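Local coordinates for SsRai1 (Scheffersomyces stipitis, PDB 5BTO), which removes NAD caps from the 5' ends of RNAs as a metal-dependent decapping nuclease and binds and stimulates the exoribonuclease RAT1, at residues Phe30-Ala33 and Glu39-Tyr42; Thr92-Tyr97 and Ser392-Trp397; Leu134-Leu137 and Gln142-Ile145. All blocks are in the same frame, centred on the assembly; numbering follows the deposited sequence.

Overall arrangement
Contacts 1 and 3 are beta hairpins in the same large mixed sheet, and contact 2 is a pair of helices packed beside them. The hairpins do not touch: their centres lie 22 Å apart and their nearest atoms about 10 Å. Helix 87-101 and helix 392-400 bridge that gap. The first meets contact 1, with CB of Ala-93 3.5 Å from CE2 of Phe-30, and the second meets contact 3, with CE2 of Phe-394 3.6 Å from CZ of Phe-144. Contact 1 lies closest to the substrate site: the side chain of Phe-32 is about 4 Å from that of substrate-binding Tyr-114, against about 8 Å for Ile-145 and about 10 Å for Leu-94.

Contact 1: residues Phe30-Ala33 and Glu39-Tyr42; sequences FAFA and EFVY
Ala-33 and Val-41 face each other as an antiparallel hydrogen-bonded pair, their backbones gripping each other twice. N of Ala-33 donates to O of Val-41 at 3.0 Å, and N of Val-41 returns a bond to O of Ala-33 at 2.8 Å. The same Ala-33 O receives a CA-H...O contact from Phe-40 CA at 3.3 Å. Beyond the pair a water extends the ladder, donating to the carbonyl oxygens of both Ala-31 and Tyr-42, two acceptors that need a donor between them; Gln-44 NE2 serves the same two oxygens.

Apolar contacts occupy both faces. On one, Ala-33 CB sits 4.4 Å from Val-41 CB; Val-41 packs on Ile-46 and Val-47 of helix 44-50, and both paired residues meet Asn-51, the small Ala-33 leaving room for the branched valine. On the other, Phe-32 and Phe-40 project side by side, CD1 of Phe-40 reaching the edge of the Phe-32 ring at 4.1 Å from CD2. CB of Phe-32 points toward the neighbouring strand, 3.9 Å from Tyr-42 CD1, and chi1 65°, with CG between N and the carbonyl carbon, swings the ring alongside Phe-40. Large aromatics suit this face because Ala-93 of helix 87-101 packs on Phe-32 and Cys-89 on Tyr-42.

The arrangement is a beta hairpin at the edge of the large mixed sheet of this PD-(D/E)XK-type nuclease, its Phe-32 beside substrate-binding Tyr-114.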
ATOM      1  N   PHE A  30       2.245  19.616  29.222  1.00 17.16           N
ATOM      2  CA  PHE A  30       1.207  20.340  29.963  1.00 16.27           C
ATOM      3  C   PHE A  30      -0.045  19.489  30.106  1.00 16.41           C
ATOM      4  O   PHE A  30      -0.146  18.428  29.500  1.00 16.46           O
ATOM      5  CB  PHE A  30       0.888  21.722  29.340  1.00 17.22           C
ATOM      6  CG  PHE A  30       0.385  21.679  27.908  1.00 18.46           C
ATOM      7  CD1 PHE A  30       1.276  21.731  26.842  1.00 18.17           C
ATOM      8  CD2 PHE A  30      -0.978  21.660  27.628  1.00 19.30           C
ATOM      9  CE1 PHE A  30       0.821  21.724  25.520  1.00 19.12           C
ATOM     10  CE2 PHE A  30      -1.444  21.650  26.292  1.00 19.79           C
ATOM     11  CZ  PHE A  30      -0.540  21.693  25.255  1.00 18.87           C
ATOM     12  N   ALA A  31      -0.992  19.948  30.914  1.00 16.18           N
ATOM     13  CA  ALA A  31      -2.253  19.242  31.065  1.00 17.92           C
ATOM     14  C   ALA A  31      -3.383  20.243  31.132  1.00 17.91           C
ATOM     15  O   ALA A  31      -3.158  21.427  31.361  1.00 19.32           O
ATOM     16  CB  ALA A  31      -2.226  18.357  32.328  1.00 17.74           C
ATOM     17  N   PHE A  32      -4.601  19.774  30.890  1.00 18.25           N
ATOM     18  CA  PHE A  32      -5.786  20.568  31.184  1.00 17.92           C
ATOM     19  C   PHE A  32      -6.914  19.640  31.607  1.00 18.19           C
ATOM     20  O   PHE A  32      -6.757  18.420  31.560  1.00 18.57           O
ATOM     21  CB  PHE A  32      -6.167  21.507  30.019  1.00 16.45           C
ATOM     22  CG  PHE A  32      -6.587  20.809  28.738  1.00 18.32           C
ATOM     23  CD1 PHE A  32      -5.638  20.346  27.837  1.00 17.33           C
ATOM     24  CD2 PHE A  32      -7.931  20.674  28.416  1.00 19.41           C
ATOM     25  CE1 PHE A  32      -6.028  19.734  26.643  1.00 17.35           C
ATOM     26  CE2 PHE A  32      -8.331  20.068  27.222  1.00 20.68           C
ATOM     27  CZ  PHE A  32      -7.379  19.599  26.336  1.00 17.98           C
ATOM     28  N   ALA A  33      -8.025  20.199  32.068  1.00 18.16           N
ATOM     29  CA  ALA A  33      -9.111  19.353  32.542  1.00 18.08           C
ATOM     30  C   ALA A  33     -10.476  19.923  32.195  1.00 20.29           C
ATOM     31  O   ALA A  33     -10.611  21.101  31.885  1.00 22.95           O
ATOM     32  CB  ALA A  33      -8.989  19.126  34.065  1.00 18.89           C
ATOM     33  N   GLU A  39     -16.823  22.857  32.595  1.00 37.35           N
ATOM     34  CA  GLU A  39     -15.941  23.979  32.292  1.00 36.52           C
ATOM     35  C   GLU A  39     -14.490  23.511  32.197  1.00 32.92           C
ATOM     36  O   GLU A  39     -14.089  22.561  32.871  1.00 32.99           O
ATOM     37  CB  GLU A  39     -16.072  25.058  33.366  1.00 38.79           C
ATOM     38  CG  GLU A  39     -17.484  25.611  33.529  1.00 42.62           C
ATOM     39  CD  GLU A  39     -17.894  26.535  32.394  1.00 45.89           C
ATOM     40  OE1 GLU A  39     -17.005  27.038  31.676  1.00 46.53           O
ATOM     41  OE2 GLU A  39     -19.109  26.765  32.225  1.00 47.97           O
ATOM     42  N   PHE A  40     -13.700  24.179  31.363  1.00 28.55           N
ATOM     43  CA  PHE A  40     -12.300  23.799  31.194  1.00 25.28           C
ATOM     44  C   PHE A  40     -11.368  24.507  32.174  1.00 25.69           C
ATOM     45  O   PHE A  40     -11.575  25.680  32.509  1.00 28.03           O
ATOM     46  CB  PHE A  40     -11.850  24.007  29.745  1.00 26.54           C
ATOM     47  CG  PHE A  40     -12.449  23.017  28.790  1.00 28.64           C
ATOM     48  CD1 PHE A  40     -11.923  21.740  28.681  1.00 29.85           C
ATOM     49  CD2 PHE A  40     -13.552  23.348  28.027  1.00 29.73           C
ATOM     50  CE1 PHE A  40     -12.476  20.818  27.819  1.00 29.99           C
ATOM     51  CE2 PHE A  40     -14.111  22.429  27.157  1.00 31.06           C
ATOM     52  CZ  PHE A  40     -13.573  21.164  27.053  1.00 30.95           C
ATOM     53  N   VAL A  41     -10.359  23.770  32.638  1.00 25.10           N
ATOM     54  CA  VAL A  41      -9.378  24.268  33.600  1.00 24.30           C
ATOM     55  C   VAL A  41      -7.991  24.197  32.972  1.00 22.36           C
ATOM     56  O   VAL A  41      -7.595  23.147  32.467  1.00 21.61           O
ATOM     57  CB  VAL A  41      -9.383  23.404  34.865  1.00 26.00           C
ATOM     58  CG1 VAL A  41      -8.459  23.997  35.927  1.00 27.06           C
ATOM     59  CG2 VAL A  41     -10.804  23.246  35.384  1.00 27.96           C
ATOM     60  N   TYR A  42      -7.253  25.307  33.007  1.00 21.92           N
ATOM     61  CA  TYR A  42      -5.980  25.413  32.283  1.00 20.50           C
ATOM     62  C   TYR A  42      -4.753  25.672  33.154  1.00 21.37           C
ATOM     63  O   TYR A  42      -3.624  25.435  32.718  1.00 20.64           O
ATOM     64  CB  TYR A  42      -6.065  26.494  31.193  1.00 20.63           C
ATOM     65  CG  TYR A  42      -7.101  26.192  30.135  1.00 21.05           C
ATOM     66  CD1 TYR A  42      -6.873  25.209  29.185  1.00 21.65           C
ATOM     67  CD2 TYR A  42      -8.308  26.884  30.091  1.00 22.47           C
ATOM     68  CE1 TYR A  42      -7.816  24.919  28.218  1.00 23.11           C
ATOM     69  CE2 TYR A  42      -9.264  26.600  29.121  1.00 23.17           C
ATOM     70  CZ  TYR A  42      -9.006  25.613  28.187  1.00 23.93           C
ATOM     71  OH  TYR A  42      -9.931  25.305  27.216  1.00 23.93           O
TER
HETATM   72  O   HOH W   1      -3.614  24.137  30.252  1.00 22.45           O

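Contact 2: residues Thr92-Tyr97 and Ser392-Trp397; sequences TALTKY and SEFKQW
Phe-394 is the first residue of 392-397 to meet helix 92-97, turning the edge of its ring to Thr-95. The hydroxyl OG1 lies in the ring plane, 3.3 Å from CD1, where the slightly positive ring hydrogens probably tolerate an oxygen; that hydroxyl is also hydrogen-bonded to Leu-91 O, one turn back. Further along the same ring, CE1 touches Leu-94 CD2 at 3.9 Å, so the flat aromatic spans two neighbouring residues.

One turn on, Trp-397 offers a face instead. The methyl CG2 of Thr-95 stands over its five-membered ring, 4.0 Å from the centroid and 27° off the normal, a CH-pi contact. With CG2 opposite the backbone N and OG1 beside it (chi1 -64°), the two branches serve two different rings. Replacing Thr-95 by alanine removes both branches, which would probably leave the Trp-397 face without its methyl, a gap at the Phe-394 edge and the Leu-91 carbonyl without its hydroxyl partner. The indole NE1 is hydrogen-bonded to Glu-98.

The axes of 92-97 and 392-397 come within 9.7 Å and cross at 28°, running in nearly the same direction. Phe-394 also touches Tyr-139 of strand 132-139, while Leu-94 packs against Phe-30 of strand 27-34, both strands of the large sheet.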
ATOM      1  N   THR A  92      -6.265  26.318  23.236  1.00 21.31           N
ATOM      2  CA  THR A  92      -6.232  27.237  24.374  1.00 22.49           C
ATOM      3  C   THR A  92      -5.118  26.828  25.343  1.00 22.63           C
ATOM      4  O   THR A  92      -4.324  27.658  25.785  1.00 22.19           O
ATOM      5  CB  THR A  92      -7.588  27.293  25.104  1.00 22.95           C
ATOM      6  OG1 THR A  92      -8.601  27.747  24.193  1.00 26.41           O
ATOM      7  CG2 THR A  92      -7.521  28.251  26.305  1.00 23.05           C
ATOM      8  N   ALA A  93      -5.038  25.537  25.644  1.00 20.61           N
ATOM      9  CA  ALA A  93      -4.009  25.042  26.550  1.00 20.22           C
ATOM     10  C   ALA A  93      -2.614  25.184  25.937  1.00 20.76           C
ATOM     11  O   ALA A  93      -1.660  25.515  26.629  1.00 21.67           O
ATOM     12  CB  ALA A  93      -4.285  23.585  26.920  1.00 20.95           C
ATOM     13  N   LEU A  94      -2.499  24.929  24.634  1.00 21.48           N
ATOM     14  CA  LEU A  94      -1.208  25.013  23.952  1.00 21.20           C
ATOM     15  C   LEU A  94      -0.687  26.448  23.926  1.00 21.68           C
ATOM     16  O   LEU A  94       0.507  26.698  24.112  1.00 22.64           O
ATOM     17  CB  LEU A  94      -1.322  24.478  22.514  1.00 20.34           C
ATOM     18  CG  LEU A  94      -0.065  24.590  21.655  1.00 19.42           C
ATOM     19  CD1 LEU A  94       1.112  23.828  22.243  1.00 21.05           C
ATOM     20  CD2 LEU A  94      -0.380  24.094  20.237  1.00 19.47           C
ATOM     21  N   THR A  95      -1.590  27.389  23.700  1.00 21.19           N
ATOM     22  CA  THR A  95      -1.217  28.800  23.684  1.00 23.32           C
ATOM     23  C   THR A  95      -0.615  29.190  25.035  1.00 23.13           C
ATOM     24  O   THR A  95       0.419  29.852  25.100  1.00 22.92           O
ATOM     25  CB  THR A  95      -2.426  29.686  23.360  1.00 22.26           C
ATOM     26  OG1 THR A  95      -2.886  29.391  22.030  1.00 23.14           O
ATOM     27  CG2 THR A  95      -2.042  31.163  23.429  1.00 22.66           C
ATOM     28  N   LYS A  96      -1.272  28.764  26.100  1.00 22.27           N
ATOM     29  CA  LYS A  96      -0.804  29.079  27.450  1.00 20.88           C
ATOM     30  C   LYS A  96       0.578  28.487  27.676  1.00 21.43           C
ATOM     31  O   LYS A  96       1.470  29.134  28.227  1.00 23.02           O
ATOM     32  CB  LYS A  96      -1.809  28.555  28.464  1.00 20.97           C
ATOM     33  CG  LYS A  96      -1.477  28.868  29.927  1.00 24.85           C
ATOM     34  CD  LYS A  96      -2.571  28.310  30.815  1.00 27.01           C
ATOM     35  CE  LYS A  96      -2.309  28.605  32.295  1.00 28.81           C
ATOM     36  NZ  LYS A  96      -2.210  30.077  32.552  1.00 31.98           N
ATOM     37  N   TYR A  97       0.763  27.243  27.246  1.00 20.72           N
ATOM     38  CA  TYR A  97       2.069  26.610  27.357  1.00 22.54           C
ATOM     39  C   TYR A  97       3.162  27.366  26.585  1.00 22.25           C
ATOM     40  O   TYR A  97       4.260  27.600  27.106  1.00 23.08           O
ATOM     41  CB  TYR A  97       2.002  25.139  26.911  1.00 22.09           C
ATOM     42  CG  TYR A  97       3.372  24.524  26.766  1.00 22.76           C
ATOM     43  CD1 TYR A  97       4.065  24.072  27.878  1.00 22.89           C
ATOM     44  CD2 TYR A  97       3.990  24.431  25.520  1.00 25.49           C
ATOM     45  CE1 TYR A  97       5.318  23.531  27.764  1.00 26.04           C
ATOM     46  CE2 TYR A  97       5.258  23.885  25.396  1.00 26.84           C
ATOM     47  CZ  TYR A  97       5.916  23.441  26.531  1.00 28.36           C
ATOM     48  OH  TYR A  97       7.175  22.899  26.443  1.00 32.46           O
ATOM     49  N   SER A 392      -9.410  32.085  16.757  1.00 29.42           N
ATOM     50  CA  SER A 392      -8.855  33.415  16.523  1.00 32.52           C
ATOM     51  C   SER A 392      -7.752  33.726  17.532  1.00 30.76           C
ATOM     52  O   SER A 392      -6.741  34.337  17.189  1.00 30.18           O
ATOM     53  CB  SER A 392      -9.947  34.489  16.541  1.00 36.66           C
ATOM     54  OG  SER A 392     -10.630  34.522  17.782  1.00 41.37           O
ATOM     55  N   GLU A 393      -7.941  33.285  18.772  1.00 28.27           N
ATOM     56  CA  GLU A 393      -6.950  33.521  19.814  1.00 29.54           C
ATOM     57  C   GLU A 393      -5.626  32.833  19.481  1.00 27.22           C
ATOM     58  O   GLU A 393      -4.553  33.405  19.653  1.00 27.92           O
ATOM     59  CB  GLU A 393      -7.471  33.040  21.177  1.00 31.66           C
ATOM     60  CG  GLU A 393      -8.624  33.870  21.746  1.00 35.82           C
ATOM     61  CD  GLU A 393      -9.979  33.559  21.108  1.00 40.15           C
ATOM     62  OE1 GLU A 393     -10.094  32.566  20.348  1.00 37.68           O
ATOM     63  OE2 GLU A 393     -10.934  34.322  21.380  1.00 45.49           O
ATOM     64  N   PHE A 394      -5.698  31.594  18.999  1.00 24.39           N
ATOM     65  CA  PHE A 394      -4.483  30.866  18.688  1.00 22.21           C
ATOM     66  C   PHE A 394      -3.750  31.490  17.498  1.00 24.04           C
ATOM     67  O   PHE A 394      -2.532  31.644  17.522  1.00 24.30           O
ATOM     68  CB  PHE A 394      -4.821  29.395  18.420  1.00 20.61           C
ATOM     69  CG  PHE A 394      -3.645  28.560  18.013  1.00 22.34           C
ATOM     70  CD1 PHE A 394      -2.663  28.215  18.934  1.00 21.33           C
ATOM     71  CD2 PHE A 394      -3.541  28.082  16.713  1.00 22.53           C
ATOM     72  CE1 PHE A 394      -1.586  27.436  18.558  1.00 21.76           C
ATOM     73  CE2 PHE A 394      -2.473  27.302  16.329  1.00 21.60           C
ATOM     74  CZ  PHE A 394      -1.497  26.971  17.239  1.00 20.86           C
ATOM     75  N   LYS A 395      -4.490  31.848  16.454  1.00 23.59           N
ATOM     76  CA  LYS A 395      -3.864  32.439  15.277  1.00 24.64           C
ATOM     77  C   LYS A 395      -3.203  33.773  15.607  1.00 24.98           C
ATOM     78  O   LYS A 395      -2.089  34.050  15.167  1.00 26.46           O
ATOM     79  CB  LYS A 395      -4.881  32.613  14.147  1.00 24.25           C
ATOM     80  CG  LYS A 395      -5.395  31.271  13.609  1.00 24.22           C
ATOM     81  CD  LYS A 395      -6.288  31.440  12.398  1.00 26.53           C
ATOM     82  CE  LYS A 395      -7.626  32.073  12.759  1.00 26.57           C
ATOM     83  NZ  LYS A 395      -8.406  32.403  11.517  1.00 26.41           N
ATOM     84  N   GLN A 396      -3.890  34.585  16.396  1.00 25.82           N
ATOM     85  CA  GLN A 396      -3.337  35.880  16.783  1.00 28.52           C
ATOM     86  C   GLN A 396      -2.039  35.684  17.560  1.00 27.75           C
ATOM     87  O   GLN A 396      -1.048  36.385  17.333  1.00 27.82           O
ATOM     88  CB  GLN A 396      -4.350  36.678  17.606  1.00 30.04           C
ATOM     89  CG  GLN A 396      -3.945  38.114  17.864  1.00 31.46           C
ATOM     90  CD  GLN A 396      -5.002  38.869  18.634  1.00 34.91           C
ATOM     91  OE1 GLN A 396      -4.867  39.095  19.835  1.00 39.45           O
ATOM     92  NE2 GLN A 396      -6.066  39.263  17.946  1.00 37.57           N
ATOM     93  N   TRP A 397      -2.039  34.712  18.468  1.00 24.79           N
ATOM     94  CA  TRP A 397      -0.832  34.397  19.212  1.00 24.44           C
ATOM     95  C   TRP A 397       0.303  33.994  18.278  1.00 24.18           C
ATOM     96  O   TRP A 397       1.388  34.551  18.345  1.00 25.52           O
ATOM     97  CB  TRP A 397      -1.092  33.305  20.264  1.00 24.42           C
ATOM     98  CG  TRP A 397       0.144  32.597  20.723  1.00 24.57           C
ATOM     99  CD1 TRP A 397       0.434  31.263  20.567  1.00 23.72           C
ATOM    100  CD2 TRP A 397       1.262  33.171  21.408  1.00 25.70           C
ATOM    101  NE1 TRP A 397       1.662  30.983  21.106  1.00 25.63           N
ATOM    102  CE2 TRP A 397       2.193  32.134  21.632  1.00 26.32           C
ATOM    103  CE3 TRP A 397       1.569  34.462  21.854  1.00 25.30           C
ATOM    104  CZ2 TRP A 397       3.402  32.345  22.282  1.00 27.41           C
ATOM    105  CZ3 TRP A 397       2.775  34.669  22.499  1.00 26.87           C
ATOM    106  CH2 TRP A 397       3.676  33.616  22.712  1.00 26.80           C
TER

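Contact 3: residues Leu134-Leu137 and Gln142-Ile145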
ATOM      1  N   LEU A 134     -10.814  12.165   9.148  1.00 15.84           N
ATOM      2  CA  LEU A 134     -10.055  13.195   9.843  1.00 14.93           C
ATOM      3  C   LEU A 134      -9.859  14.417   8.973  1.00 15.47           C
ATOM      4  O   LEU A 134      -9.640  14.302   7.768  1.00 18.51           O
ATOM      5  CB  LEU A 134      -8.689  12.662  10.255  1.00 15.88           C
ATOM      6  CG  LEU A 134      -8.652  11.361  11.063  1.00 15.47           C
ATOM      7  CD1 LEU A 134      -7.222  10.858  11.160  1.00 16.12           C
ATOM      8  CD2 LEU A 134      -9.258  11.584  12.453  1.00 16.91           C
ATOM      9  N   ASN A 135      -9.944  15.592   9.586  1.00 15.75           N
ATOM     10  CA  ASN A 135      -9.604  16.836   8.902  1.00 15.96           C
ATOM     11  C   ASN A 135      -8.159  17.175   9.228  1.00 18.06           C
ATOM     12  O   ASN A 135      -7.728  17.026  10.372  1.00 18.79           O
ATOM     13  CB  ASN A 135     -10.510  17.977   9.353  1.00 18.44           C
ATOM     14  CG  ASN A 135     -11.938  17.801   8.902  1.00 19.99           C
ATOM     15  OD1 ASN A 135     -12.201  17.211   7.856  1.00 21.69           O
ATOM     16  ND2 ASN A 135     -12.875  18.319   9.686  1.00 20.90           N
ATOM     17  N   VAL A 136      -7.406  17.614   8.225  1.00 17.33           N
ATOM     18  CA  VAL A 136      -6.007  17.943   8.416  1.00 18.40           C
ATOM     19  C   VAL A 136      -5.718  19.266   7.748  1.00 19.83           C
ATOM     20  O   VAL A 136      -6.137  19.503   6.619  1.00 20.64           O
ATOM     21  CB  VAL A 136      -5.078  16.887   7.789  1.00 17.52           C
ATOM     22  CG1 VAL A 136      -3.628  17.217   8.094  1.00 21.16           C
ATOM     23  CG2 VAL A 136      -5.441  15.489   8.268  1.00 18.41           C
ATOM     24  N   LEU A 137      -4.990  20.141   8.422  1.00 18.76           N
ATOM     25  CA  LEU A 137      -4.582  21.352   7.721  1.00 21.52           C
ATOM     26  C   LEU A 137      -3.244  21.863   8.201  1.00 21.12           C
ATOM     27  O   LEU A 137      -2.856  21.660   9.364  1.00 21.29           O
ATOM     28  CB  LEU A 137      -5.653  22.429   7.816  1.00 24.74           C
ATOM     29  CG  LEU A 137      -5.961  22.923   9.217  1.00 20.82           C
ATOM     30  CD1 LEU A 137      -4.968  24.014   9.599  1.00 25.17           C
ATOM     31  CD2 LEU A 137      -7.370  23.435   9.286  1.00 25.19           C
ATOM     32  N   GLN A 142       2.971  23.491  10.635  1.00 19.43           N
ATOM     33  CA  GLN A 142       2.548  22.329  11.422  1.00 18.42           C
ATOM     34  C   GLN A 142       1.224  21.780  10.905  1.00 18.31           C
ATOM     35  O   GLN A 142       0.427  22.518  10.319  1.00 19.14           O
ATOM     36  CB  GLN A 142       2.406  22.726  12.899  1.00 19.38           C
ATOM     37  CG  GLN A 142       3.676  23.289  13.486  1.00 19.60           C
ATOM     38  CD  GLN A 142       3.518  23.761  14.920  1.00 21.02           C
ATOM     39  OE1 GLN A 142       2.509  24.368  15.287  1.00 19.73           O
ATOM     40  NE2 GLN A 142       4.520  23.475  15.741  1.00 25.09           N
ATOM     41  N   LEU A 143       0.991  20.482  11.096  1.00 17.66           N
ATOM     42  CA  LEU A 143      -0.296  19.893  10.731  1.00 17.53           C
ATOM     43  C   LEU A 143      -1.197  19.750  11.950  1.00 17.72           C
ATOM     44  O   LEU A 143      -0.781  19.227  12.976  1.00 19.12           O
ATOM     45  CB  LEU A 143      -0.122  18.519  10.077  1.00 18.02           C
ATOM     46  CG  LEU A 143       0.649  18.447   8.762  1.00 17.82           C
ATOM     47  CD1 LEU A 143       0.506  17.038   8.157  1.00 20.26           C
ATOM     48  CD2 LEU A 143       0.154  19.525   7.784  1.00 19.89           C
ATOM     49  N   PHE A 144      -2.430  20.224  11.825  1.00 15.26           N
ATOM     50  CA  PHE A 144      -3.430  20.087  12.879  1.00 16.28           C
ATOM     51  C   PHE A 144      -4.467  19.076  12.419  1.00 15.47           C
ATOM     52  O   PHE A 144      -4.983  19.176  11.301  1.00 16.41           O
ATOM     53  CB  PHE A 144      -4.075  21.450  13.176  1.00 15.85           C
ATOM     54  CG  PHE A 144      -3.105  22.471  13.700  1.00 17.03           C
ATOM     55  CD1 PHE A 144      -2.226  23.119  12.841  1.00 17.16           C
ATOM     56  CD2 PHE A 144      -3.071  22.783  15.047  1.00 17.71           C
ATOM     57  CE1 PHE A 144      -1.322  24.057  13.316  1.00 17.22           C
ATOM     58  CE2 PHE A 144      -2.172  23.721  15.534  1.00 19.35           C
ATOM     59  CZ  PHE A 144      -1.293  24.353  14.673  1.00 18.77           C
ATOM     60  N   ILE A 145      -4.740  18.074  13.255  1.00 13.25           N
ATOM     61  CA  ILE A 145      -5.626  16.975  12.857  1.00 14.27           C
ATOM     62  C   ILE A 145      -6.741  16.790  13.873  1.00 16.86           C
ATOM     63  O   ILE A 145      -6.471  16.632  15.072  1.00 16.76           O
ATOM     64  CB  ILE A 145      -4.843  15.651  12.733  1.00 14.74           C
ATOM     65  CG1 ILE A 145      -3.680  15.820  11.740  1.00 16.24           C
ATOM     66  CG2 ILE A 145      -5.774  14.494  12.306  1.00 14.92           C
ATOM     67  CD1 ILE A 145      -2.854  14.565  11.515  1.00 17.32           C
TER
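Val-136 and Ile-145 stand side by side, pointing the same way, as an antiparallel non-hydrogen-bonded pair with CA atoms 4.6 Å apart. The CG1 methylene of Ile-145 fits against the fork of the valine, 3.9 Å from Val-136 CG1 and equally near CG2. Its other branch, CG2, is turned opposite the backbone N and reaches back to Leu-134, 4.0 Å from CB. Ile-145 thus wedges between two residues of strand 132-139, and its two unequal branches suit the two hollows. The same CG1 methyl of Val-136 also meets CD1 of Leu-143 at 4.1 Å, from another side, extending this aliphatic ridge, which Ile-351 also meets.

The two strands form a beta hairpin in the interior of the large mixed sheet of the PD-(D/E)XK nuclease fold, with strands 359-365 and 111-114 alongside. Its hydrogen-bonded pair is Leu-137 with Phe-144: Leu-137 N reaches Phe-144 O at 3.0 Å, and Phe-144 N reaches Leu-137 O at 2.9 Å, nearly straight (N-H...O angle 170°).

On this second face the bumps are broader. Leu-137 CD1 comes within 4.3 Å of CD1 of Phe-144, and the Phe-144 ring turns its edge to Leu-137 O, which lies 3.8 Å from Phe-144 CD1. Leu-384 of helix 378-388 packs on Leu-137, while Ile-112 and Tyr-139 flank Phe-144.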